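Local coordinates for transcriptional regulator of the TetR/AcrR family (Thermobifida fusca YX, PDB 3DCF), which probably acts as a transcriptional regulator, binding cis-regulatory DNA through the helix-turn-helix motif of the TetR family, at residues 106-109 against 110-114. Residues are numbered along the deposited sequence; the frame is centred on the assembly and turned at random.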
# COMPACT_ATOMS: atom_id res chain seq x y z
N GLU A 106 -3.44 -11.84 21.76
CA GLU A 106 -4.89 -11.53 21.76
C GLU A 106 -5.12 -10.04 21.44
O GLU A 106 -6.02 -9.71 20.66
CB GLU A 106 -5.55 -11.91 23.10
CG GLU A 106 -5.67 -13.43 23.28
CD GLU A 106 -6.01 -13.90 24.70
OE1 GLU A 106 -5.86 -13.14 25.69
OE2 GLU A 106 -6.41 -15.08 24.81
N ARG A 107 -4.31 -9.18 22.07
CA ARG A 107 -4.30 -7.73 21.82
C ARG A 107 -3.88 -7.40 20.37
O ARG A 107 -4.51 -6.55 19.74
CB ARG A 107 -3.43 -6.99 22.86
CG ARG A 107 -4.14 -6.83 24.23
CD ARG A 107 -3.23 -7.05 25.45
NE ARG A 107 -2.22 -6.03 25.71
CZ ARG A 107 -1.10 -6.22 26.44
NH1 ARG A 107 -0.78 -7.40 26.99
NH2 ARG A 107 -0.26 -5.21 26.62
N ILE A 108 -2.85 -8.09 19.86
CA ILE A 108 -2.42 -7.96 18.45
C ILE A 108 -3.62 -8.21 17.54
O ILE A 108 -3.92 -7.39 16.66
CB ILE A 108 -1.24 -8.92 18.09
CG1 ILE A 108 0.10 -8.36 18.58
CG2 ILE A 108 -1.15 -9.17 16.58
CD1 ILE A 108 0.67 -7.25 17.74
N HIS A 109 -4.33 -9.32 17.77
CA HIS A 109 -5.51 -9.68 16.98
C HIS A 109 -6.60 -8.60 17.05
O HIS A 109 -7.12 -8.18 15.99
CB HIS A 109 -6.06 -11.04 17.38
CG HIS A 109 -7.34 -11.40 16.70
ND1 HIS A 109 -7.39 -11.91 15.42
CD2 HIS A 109 -8.63 -11.30 17.12
CE1 HIS A 109 -8.66 -12.11 15.07
NE2 HIS A 109 -9.43 -11.75 16.09
N ALA A 110 -6.94 -8.18 18.27
CA ALA A 110 -7.95 -7.13 18.49
C ALA A 110 -7.58 -5.82 17.78
O ALA A 110 -8.45 -5.16 17.22
CB ALA A 110 -8.15 -6.87 19.98
N LEU A 111 -6.30 -5.45 17.82
CA LEU A 111 -5.79 -4.23 17.14
C LEU A 111 -5.97 -4.28 15.61
O LEU A 111 -6.33 -3.26 15.01
CB LEU A 111 -4.30 -3.97 17.48
CG LEU A 111 -3.93 -3.52 18.90
CD1 LEU A 111 -2.41 -3.63 19.11
CD2 LEU A 111 -4.45 -2.12 19.18
N LEU A 112 -5.72 -5.44 15.00
CA LEU A 112 -5.87 -5.64 13.55
C LEU A 112 -7.33 -5.56 13.06
O LEU A 112 -7.60 -5.00 11.99
CB LEU A 112 -5.23 -6.96 13.10
CG LEU A 112 -3.69 -7.00 13.17
CD1 LEU A 112 -3.16 -8.44 12.95
CD2 LEU A 112 -3.04 -6.01 12.18
N VAL A 113 -8.26 -6.15 13.83
CA VAL A 113 -9.71 -6.10 13.52
C VAL A 113 -10.20 -4.65 13.60
O VAL A 113 -10.96 -4.20 12.74
CB VAL A 113 -10.55 -6.94 14.53
CG1 VAL A 113 -12.06 -6.76 14.27
CG2 VAL A 113 -10.16 -8.43 14.49
N GLU A 114 -9.75 -3.94 14.64
CA GLU A 114 -10.07 -2.52 14.84
C GLU A 114 -9.48 -1.64 13.74
O GLU A 114 -10.18 -0.78 13.21
CB GLU A 114 -9.54 -2.06 16.22
CG GLU A 114 -9.67 -0.56 16.55
CD GLU A 114 -11.07 -0.02 16.30
OE1 GLU A 114 -12.06 -0.61 16.78
OE2 GLU A 114 -11.19 1.00 15.61
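His-109 and Val-113 meet one turn apart on the alpha-helix 104-121, in the all-helical C-terminal domain of this TetR-family regulator. Around them four consecutive i to i+4 bonds pair every carbonyl of 106-109 with an amide of 110-113. Ala-110 N donates to Glu-106 O at 3.0 Å, and Leu-111 N reaches Arg-107 O at 2.8 Å. Leu-112 N gives its hydrogen to Ile-108 O over 3.1 Å; Val-113 N binds His-109 O at 3.2 Å. Glu-114 N then uses Ala-110 O, which carries the same pattern one residue further.

The charged side chains of Glu-106, Arg-107 and Glu-114 find their partners outside 106-114. Arg-107 gives NH2 to Ala-98 O and NH1 to Gly-102 O, tying the start of the helix to the end of helix 75-98 and the link that follows it. Glu-106 OE1 accepts from Ser-103 N, and the buried carboxylate of Glu-114 is probably balanced by its salt bridges to Arg-93 and Arg-117.

Ile-108 CG2 touches Leu-112 CD1 at 4.2 Å. Thr-207 of helix 199-212 packs on His-109 and Val-113, and Tyr-214 of the second subunit on Ile-108, His-109 and Leu-112. With CG anti to the backbone N (chi1 174°), the imidazole of His-109 swings forward along the helix, and Val-113 CG2 lies over one face in a CH-pi contact, 4.1 Å from the ring centroid and 25° off the normal. Were His-109 replaced by an alanine, Val-113 CG2 would probably be left without the ring face it rests on, and a gap would be likely to open beside Tyr-214 of the second subunit. The methyl is displaced toward the rim of the imidazole, and the ring atom nearest to Val-113 CG2 is His-109 NE2, at 3.8 Å.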